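Local coordinates for molybdopterin synthase catalytic subunit (Homo sapiens, PDB 5MPO), which transfers two sulfur atoms from thiocarboxylated MOCS2A to precursor Z, forming the dithiolene of molybdopterin, at residues Y67-P72 with H98-V103; P72-E77 with K136-K141. All blocks are in the same frame, centred on the assembly; numbering follows the deposited sequence.

In the fold
Contacts 1 and 2 are neighbours, with centres about 9 Å apart. They share Pro72, where the loop after strand 60-69 leads into helix 73-88. Contact 1 joins the end of that strand to strands 91-99 and 101-104; contact 2 rests the start of the helix on the link between helix 119-136 and strand 139-145. Strands 60-69 and 139-145 are sheet neighbours. Glu68 O lies 2.9 Å from Trp140 N, and Tyr70 N lies 3.0 Å from Pro138 O, both probable hydrogen bonds. The predicted substrate site is close: the side chain of Tyr67 in contact 1 is about 4 Å from that of Lys141, which belongs to segment 136-141, and about 6 Å from that of Lys134.

Contact 1 (Y67-P72 with H98-V103); sequences YEAYLP and HRLGLV
Tyr67 and Gly101 form an antiparallel hydrogen-bonded pair. Tyr67 N donates to Gly101 O at 2.8 Å, and Gly101 N donates to Tyr67 O at 2.7 Å. Gly101 has a positive phi of 73°, a backbone shape that glycine adopts most easily.

The Tyr67 side chain buries the most surface here. Its CG sits anti to the carbonyl carbon (chi1 -71°), which sets the ring beside His98 and Val103. His98 comes edge-on over one face in an offset edge-to-face pair, planes at 74°, with CE1 3.6 Å from Tyr67 CD2. Val103 CG2 approaches obliquely, on the same side of the ring plane, 3.6 Å from Tyr67 CD1. His98 ND1 donates to Arg99 O at 3.0 Å, which limits rotation of the imidazole.

Leu100 extends the apolar contact from Tyr67 along to Ala69 and Leu71. Its CD2 meets Tyr67 CB, while CD1 lies 3.9 Å from Ala69 CB and meets Leu71 CD1 tip to tip.

Tyr67 OH is hydrogen-bonded to Ser109 OG, and His98 NE2 to the backbone of another protein chain. An alanine in place of Tyr67 would probably leave His98 CE1 and Val103 CG2 without the ring they pack on, and Ser109 without this partner. The contact thus combines a polar backbone pair with an aromatic and aliphatic interior. Tyr67 OH and His98 NE2 find partners beyond the two segments, while His98 ND1 is met within its own.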
ATOM      1  N   TYR C  67      19.033   2.378  13.073  1.00 51.39           N
ATOM      2  CA  TYR C  67      18.135   3.553  13.152  1.00 46.82           C
ATOM      3  C   TYR C  67      18.119   4.114  14.569  1.00 47.97           C
ATOM      4  O   TYR C  67      18.032   3.380  15.572  1.00 41.64           O
ATOM      5  CB  TYR C  67      16.707   3.146  12.824  1.00 47.07           C
ATOM      6  CG  TYR C  67      16.426   2.808  11.379  1.00 52.74           C
ATOM      7  CD1 TYR C  67      16.543   1.487  10.900  1.00 50.84           C
ATOM      8  CD2 TYR C  67      15.990   3.804  10.489  1.00 49.91           C
ATOM      9  CE1 TYR C  67      16.265   1.191   9.569  1.00 54.70           C
ATOM     10  CE2 TYR C  67      15.697   3.512   9.172  1.00 56.00           C
ATOM     11  CZ  TYR C  67      15.831   2.209   8.708  1.00 57.78           C
ATOM     12  OH  TYR C  67      15.524   1.954   7.390  1.00 63.95           O
ATOM     13  N   GLU C  68      18.176   5.428  14.638  1.00 54.47           N
ATOM     14  CA  GLU C  68      17.891   6.154  15.854  1.00 51.58           C
ATOM     15  C   GLU C  68      16.917   7.256  15.609  1.00 48.35           C
ATOM     16  O   GLU C  68      16.761   7.730  14.460  1.00 49.98           O
ATOM     17  CB  GLU C  68      19.187   6.716  16.435  1.00 51.36           C
ATOM     18  CG  GLU C  68      19.744   7.975  15.837  1.00 60.77           C
ATOM     19  CD  GLU C  68      21.129   8.320  16.402  1.00 71.51           C
ATOM     20  OE1 GLU C  68      21.910   7.370  16.719  1.00 73.95           O
ATOM     21  OE2 GLU C  68      21.429   9.542  16.507  1.00 63.69           O
ATOM     22  N   ALA C  69      16.339   7.738  16.709  1.00 50.43           N
ATOM     23  CA  ALA C  69      15.331   8.783  16.654  1.00 47.21           C
ATOM     24  C   ALA C  69      15.366   9.727  17.838  1.00 48.15           C
ATOM     25  O   ALA C  69      15.718   9.332  18.918  1.00 45.66           O
ATOM     26  CB  ALA C  69      13.965   8.122  16.581  1.00 49.02           C
ATOM     27  N   TYR C  70      14.906  10.955  17.628  1.00 48.17           N
ATOM     28  CA  TYR C  70      14.628  11.890  18.687  1.00 47.04           C
ATOM     29  C   TYR C  70      13.194  11.645  19.117  1.00 49.42           C
ATOM     30  O   TYR C  70      12.258  12.200  18.532  1.00 51.10           O
ATOM     31  CB  TYR C  70      14.873  13.338  18.194  1.00 45.74           C
ATOM     32  CG  TYR C  70      14.665  14.453  19.170  1.00 40.89           C
ATOM     33  CD1 TYR C  70      14.815  14.279  20.557  1.00 45.13           C
ATOM     34  CD2 TYR C  70      14.374  15.720  18.708  1.00 46.49           C
ATOM     35  CE1 TYR C  70      14.623  15.338  21.453  1.00 45.82           C
ATOM     36  CE2 TYR C  70      14.182  16.791  19.588  1.00 48.67           C
ATOM     37  CZ  TYR C  70      14.315  16.602  20.962  1.00 50.28           C
ATOM     38  OH  TYR C  70      14.140  17.686  21.814  1.00 50.95           O
ATOM     39  N   LEU C  71      13.062  10.797  20.141  1.00 48.32           N
ATOM     40  CA  LEU C  71      11.841  10.623  20.917  1.00 60.10           C
ATOM     41  C   LEU C  71      11.770  11.518  22.195  1.00 61.02           C
ATOM     42  O   LEU C  71      12.721  11.596  22.954  1.00 64.56           O
ATOM     43  CB  LEU C  71      11.712   9.154  21.340  1.00 58.65           C
ATOM     44  CG  LEU C  71      11.361   8.276  20.160  1.00 68.43           C
ATOM     45  CD1 LEU C  71      11.471   6.795  20.490  1.00 68.78           C
ATOM     46  CD2 LEU C  71       9.961   8.644  19.669  1.00 74.90           C
ATOM     47  N   PRO C  72      10.635  12.124  22.489  1.00 57.92           N
ATOM     48  CA  PRO C  72       9.357  11.835  21.868  1.00 60.54           C
ATOM     49  C   PRO C  72       8.964  12.700  20.664  1.00 55.62           C
ATOM     50  O   PRO C  72       7.814  12.595  20.229  1.00 50.28           O
ATOM     51  CB  PRO C  72       8.372  12.102  23.037  1.00 65.17           C
ATOM     52  CG  PRO C  72       9.081  13.090  23.920  1.00 57.95           C
ATOM     53  CD  PRO C  72      10.507  13.208  23.469  1.00 57.45           C
ATOM     54  N   HIS C  98       7.573   2.088  13.766  1.00 42.65           N
ATOM     55  CA  HIS C  98       8.957   2.222  13.305  1.00 46.06           C
ATOM     56  C   HIS C  98       9.909   1.502  14.239  1.00 47.01           C
ATOM     57  O   HIS C  98       9.820   1.631  15.444  1.00 48.32           O
ATOM     58  CB  HIS C  98       9.315   3.694  13.133  1.00 47.34           C
ATOM     59  CG  HIS C  98      10.461   3.949  12.195  1.00 48.94           C
ATOM     60  ND1 HIS C  98      11.688   3.310  12.314  1.00 50.20           N
ATOM     61  CD2 HIS C  98      10.587   4.803  11.154  1.00 44.53           C
ATOM     62  CE1 HIS C  98      12.518   3.768  11.402  1.00 45.52           C
ATOM     63  NE2 HIS C  98      11.873   4.662  10.675  1.00 52.14           N
ATOM     64  N   ARG C  99      10.800   0.702  13.677  1.00 53.39           N
ATOM     65  CA  ARG C  99      11.757  -0.061  14.470  1.00 50.63           C
ATOM     66  C   ARG C  99      13.028   0.709  14.669  1.00 51.06           C
ATOM     67  O   ARG C  99      13.466   1.430  13.778  1.00 49.67           O
ATOM     68  CB  ARG C  99      12.064  -1.380  13.812  1.00 56.62           C
ATOM     69  CG  ARG C  99      12.934  -2.291  14.650  1.00 53.57           C
ATOM     70  CD  ARG C  99      12.907  -3.657  14.047  1.00 49.96           C
ATOM     71  NE  ARG C  99      14.042  -4.411  14.517  1.00 58.01           N
ATOM     72  CZ  ARG C  99      14.447  -5.568  14.010  1.00 58.75           C
ATOM     73  NH1 ARG C  99      13.799  -6.152  13.005  1.00 65.71           N
ATOM     74  NH2 ARG C  99      15.519  -6.153  14.519  1.00 63.08           N
ATOM     75  N   LEU C 100      13.622   0.580  15.851  1.00 53.73           N
ATOM     76  CA  LEU C 100      14.825   1.346  16.158  1.00 54.01           C
ATOM     77  C   LEU C 100      16.005   0.430  16.486  1.00 50.77           C
ATOM     78  O   LEU C 100      15.803  -0.703  16.840  1.00 50.38           O
ATOM     79  CB  LEU C 100      14.522   2.325  17.290  1.00 51.48           C
ATOM     80  CG  LEU C 100      13.629   3.511  16.934  1.00 53.53           C
ATOM     81  CD1 LEU C 100      13.561   4.525  18.068  1.00 52.35           C
ATOM     82  CD2 LEU C 100      14.111   4.211  15.664  1.00 62.03           C
ATOM     83  N   GLY C 101      17.234   0.953  16.371  1.00 52.46           N
ATOM     84  CA  GLY C 101      18.436   0.141  16.450  1.00 49.74           C
ATOM     85  C   GLY C 101      18.626  -0.698  15.187  1.00 56.38           C
ATOM     86  O   GLY C 101      18.397  -0.200  14.089  1.00 54.42           O
ATOM     87  N   LEU C 102      19.003  -1.962  15.352  1.00 55.42           N
ATOM     88  CA  LEU C 102      19.486  -2.803  14.259  1.00 55.72           C
ATOM     89  C   LEU C 102      18.417  -3.546  13.486  1.00 55.26           C
ATOM     90  O   LEU C 102      17.706  -4.429  14.012  1.00 57.67           O
ATOM     91  CB  LEU C 102      20.534  -3.815  14.769  1.00 58.54           C
ATOM     92  CG  LEU C 102      21.875  -3.123  15.105  1.00 62.77           C
ATOM     93  CD1 LEU C 102      22.747  -4.057  15.934  1.00 62.74           C
ATOM     94  CD2 LEU C 102      22.622  -2.612  13.867  1.00 63.19           C
ATOM     95  N   VAL C 103      18.332  -3.217  12.207  1.00 57.47           N
ATOM     96  CA  VAL C 103      17.332  -3.842  11.334  1.00 62.52           C
ATOM     97  C   VAL C 103      18.138  -4.585  10.292  1.00 58.26           C
ATOM     98  O   VAL C 103      18.683  -3.963   9.359  1.00 53.65           O
ATOM     99  CB  VAL C 103      16.384  -2.813  10.689  1.00 59.19           C
ATOM    100  CG1 VAL C 103      15.276  -3.511   9.914  1.00 54.53           C
ATOM    101  CG2 VAL C 103      15.810  -1.924  11.778  1.00 64.28           C
TER

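Contact 2 (P72-E77 with K136-K141); sequences PMAENE and KVPIWK
Val137 places CG1 anti to its backbone N (chi1 -178°) and CG2 anti to its carbonyl carbon, and its two methyls meet successive turns of helix 73-88. CG1 touches Ala74 CB at 3.7 Å. CG2 touches Glu77 CB at 3.9 Å. Glu77 has CG anti to the carbonyl carbon, and its chain bends at chi2 (-62°), which brings OE1 toward Lys136.

Pro138 fits against the first turn. Its CG lies 3.8 Å from Ala74 N, and its CD is 3.9 Å from Ala74 CA. The small Ala74 side chain is consistent with this close approach of the proline ring. Met73, extended from CG onward, crosses the ring at about a right angle, with SD 4.0 Å from Pro138 CG. Ile139 CG1 reaches Ala74 CB more loosely, at 4.4 Å.

No hydrogen bond joins the two segments. Glu77 OE1 comes no nearer than 4.1 Å to Lys136 O, and the carboxylate is held instead by a salt bridge from OE2 to Lys80. Lys136 O accepts a hydrogen bond from an aromatic side chain of another protein chain. Phe24 of strand 20-25 also packs on Ala74 and Ile139.

Pro138 is the centre of an inverse gamma turn, closed by a weak 2.8 Å bond from Ile139 N to Val137 O. This turn carries the chain from helix 119-136 into strand 139-145, which bears Lys141 of the predicted substrate site in this MoaE-family subunit.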
ATOM      1  N   PRO C  72      10.635  12.124  22.489  1.00 57.92           N
ATOM      2  CA  PRO C  72       9.357  11.835  21.868  1.00 60.54           C
ATOM      3  C   PRO C  72       8.964  12.700  20.664  1.00 55.62           C
ATOM      4  O   PRO C  72       7.814  12.595  20.229  1.00 50.28           O
ATOM      5  CB  PRO C  72       8.372  12.102  23.037  1.00 65.17           C
ATOM      6  CG  PRO C  72       9.081  13.090  23.920  1.00 57.95           C
ATOM      7  CD  PRO C  72      10.507  13.208  23.469  1.00 57.45           C
ATOM      8  N   MET C  73       9.866  13.530  20.127  1.00 52.70           N
ATOM      9  CA  MET C  73       9.491  14.438  19.042  1.00 48.79           C
ATOM     10  C   MET C  73       9.026  13.671  17.783  1.00 48.42           C
ATOM     11  O   MET C  73       8.106  14.096  17.086  1.00 46.96           O
ATOM     12  CB  MET C  73      10.664  15.326  18.633  1.00 48.22           C
ATOM     13  CG  MET C  73      10.271  16.448  17.667  1.00 48.93           C
ATOM     14  SD  MET C  73      11.683  17.362  17.045  1.00 49.05           S
ATOM     15  CE  MET C  73      11.030  18.442  15.765  1.00 46.30           C
ATOM     16  N   ALA C  74       9.692  12.570  17.485  1.00 41.43           N
ATOM     17  CA  ALA C  74       9.340  11.764  16.323  1.00 45.24           C
ATOM     18  C   ALA C  74       7.930  11.255  16.465  1.00 46.17           C
ATOM     19  O   ALA C  74       7.180  11.232  15.497  1.00 43.18           O
ATOM     20  CB  ALA C  74      10.275  10.600  16.184  1.00 43.78           C
ATOM     21  N   GLU C  75       7.569  10.909  17.688  1.00 44.46           N
ATOM     22  CA  GLU C  75       6.179  10.619  18.016  1.00 51.10           C
ATOM     23  C   GLU C  75       5.219  11.768  17.727  1.00 50.27           C
ATOM     24  O   GLU C  75       4.202  11.591  17.029  1.00 44.73           O
ATOM     25  CB  GLU C  75       6.037  10.201  19.442  1.00 57.22           C
ATOM     26  CG  GLU C  75       4.902   9.214  19.621  1.00 73.74           C
ATOM     27  CD  GLU C  75       5.125   8.323  20.815  1.00 92.89           C
ATOM     28  OE1 GLU C  75       4.097   7.904  21.412  1.00 93.08           O
ATOM     29  OE2 GLU C  75       6.328   8.063  21.128  1.00 84.77           O
ATOM     30  N   ASN C  76       5.556  12.950  18.227  1.00 51.15           N
ATOM     31  CA  ASN C  76       4.690  14.088  18.016  1.00 46.76           C
ATOM     32  C   ASN C  76       4.547  14.367  16.507  1.00 49.07           C
ATOM     33  O   ASN C  76       3.428  14.737  16.041  1.00 46.73           O
ATOM     34  CB  ASN C  76       5.186  15.328  18.744  1.00 43.63           C
ATOM     35  CG  ASN C  76       4.101  16.401  18.870  1.00 51.58           C
ATOM     36  OD1 ASN C  76       2.996  16.113  19.342  1.00 58.27           O
ATOM     37  ND2 ASN C  76       4.405  17.647  18.453  1.00 50.25           N
ATOM     38  N   GLU C  77       5.638  14.164  15.760  1.00 42.90           N
ATOM     39  CA  GLU C  77       5.670  14.566  14.355  1.00 45.13           C
ATOM     40  C   GLU C  77       4.819  13.606  13.548  1.00 40.71           C
ATOM     41  O   GLU C  77       4.069  14.016  12.684  1.00 42.46           O
ATOM     42  CB  GLU C  77       7.078  14.666  13.763  1.00 45.66           C
ATOM     43  CG  GLU C  77       7.843  15.936  14.105  1.00 44.72           C
ATOM     44  CD  GLU C  77       7.259  17.243  13.640  1.00 50.81           C
ATOM     45  OE1 GLU C  77       7.098  17.469  12.424  1.00 61.20           O
ATOM     46  OE2 GLU C  77       7.052  18.120  14.512  1.00 54.98           O
ATOM     47  N   LYS C 136      10.211  14.810   7.381  1.00 48.42           N
ATOM     48  CA  LYS C 136       9.911  15.617   8.535  1.00 47.47           C
ATOM     49  C   LYS C 136      10.215  14.991   9.876  1.00 49.34           C
ATOM     50  O   LYS C 136      10.417  15.711  10.807  1.00 52.19           O
ATOM     51  CB  LYS C 136       8.421  15.956   8.507  1.00 48.18           C
ATOM     52  CG  LYS C 136       8.092  17.433   8.364  1.00 57.79           C
ATOM     53  CD  LYS C 136       8.619  18.085   7.087  1.00 57.21           C
ATOM     54  CE  LYS C 136       8.445  19.572   7.274  1.00 60.31           C
ATOM     55  NZ  LYS C 136       8.991  20.312   6.125  1.00 62.14           N
ATOM     56  N   VAL C 137      10.248  13.663   9.981  1.00 47.38           N
ATOM     57  CA  VAL C 137      10.341  13.004  11.255  1.00 45.34           C
ATOM     58  C   VAL C 137      11.813  12.745  11.630  1.00 52.91           C
ATOM     59  O   VAL C 137      12.520  12.116  10.852  1.00 48.02           O
ATOM     60  CB  VAL C 137       9.466  11.743  11.259  1.00 43.26           C
ATOM     61  CG1 VAL C 137       9.469  11.007  12.599  1.00 41.64           C
ATOM     62  CG2 VAL C 137       8.005  12.165  10.971  1.00 43.83           C
ATOM     63  N   PRO C 138      12.270  13.229  12.838  1.00 55.87           N
ATOM     64  CA  PRO C 138      13.670  13.148  13.288  1.00 55.62           C
ATOM     65  C   PRO C 138      14.111  11.732  13.602  1.00 52.07           C
ATOM     66  O   PRO C 138      14.057  11.294  14.746  1.00 51.79           O
ATOM     67  CB  PRO C 138      13.686  14.044  14.519  1.00 58.53           C
ATOM     68  CG  PRO C 138      12.350  13.919  15.066  1.00 57.27           C
ATOM     69  CD  PRO C 138      11.452  13.876  13.868  1.00 52.30           C
ATOM     70  N   ILE C 139      14.434  11.011  12.523  1.00 52.27           N
ATOM     71  CA  ILE C 139      14.909   9.635  12.531  1.00 48.57           C
ATOM     72  C   ILE C 139      16.074   9.609  11.538  1.00 50.99           C
ATOM     73  O   ILE C 139      16.129  10.464  10.637  1.00 48.89           O
ATOM     74  CB  ILE C 139      13.844   8.656  12.039  1.00 49.98           C
ATOM     75  CG1 ILE C 139      12.579   8.720  12.877  1.00 54.65           C
ATOM     76  CG2 ILE C 139      14.332   7.214  12.089  1.00 52.98           C
ATOM     77  CD1 ILE C 139      11.368   8.257  12.103  1.00 59.54           C
ATOM     78  N   TRP C 140      17.034   8.703  11.747  1.00 47.03           N
ATOM     79  CA  TRP C 140      18.291   8.672  10.967  1.00 51.78           C
ATOM     80  C   TRP C 140      18.754   7.244  10.874  1.00 48.67           C
ATOM     81  O   TRP C 140      18.577   6.510  11.843  1.00 46.83           O
ATOM     82  CB  TRP C 140      19.440   9.491  11.640  1.00 50.14           C
ATOM     83  CG  TRP C 140      19.161  10.907  11.806  1.00 47.68           C
ATOM     84  CD1 TRP C 140      19.466  11.922  10.935  1.00 55.88           C
ATOM     85  CD2 TRP C 140      18.498  11.512  12.931  1.00 48.80           C
ATOM     86  NE1 TRP C 140      18.997  13.140  11.431  1.00 57.97           N
ATOM     87  CE2 TRP C 140      18.408  12.912  12.661  1.00 49.20           C
ATOM     88  CE3 TRP C 140      17.982  11.007  14.150  1.00 44.07           C
ATOM     89  CZ2 TRP C 140      17.840  13.819  13.576  1.00 46.17           C
ATOM     90  CZ3 TRP C 140      17.369  11.895  15.032  1.00 45.98           C
ATOM     91  CH2 TRP C 140      17.322  13.305  14.748  1.00 44.45           C
ATOM     92  N   LYS C 141      19.347   6.864   9.737  1.00 54.46           N
ATOM     93  CA  LYS C 141      19.872   5.494   9.532  1.00 56.59           C
ATOM     94  C   LYS C 141      21.363   5.503   9.218  1.00 57.01           C
ATOM     95  O   LYS C 141      21.864   6.433   8.585  1.00 54.37           O
ATOM     96  CB  LYS C 141      19.105   4.734   8.429  1.00 59.03           C
ATOM     97  CG  LYS C 141      18.984   5.400   7.065  1.00 59.35           C
ATOM     98  CD  LYS C 141      18.437   4.419   6.022  1.00 67.75           C
ATOM     99  CE  LYS C 141      17.732   5.111   4.848  1.00 73.71           C
ATOM    100  NZ  LYS C 141      16.253   5.355   5.102  1.00 79.73           N
TER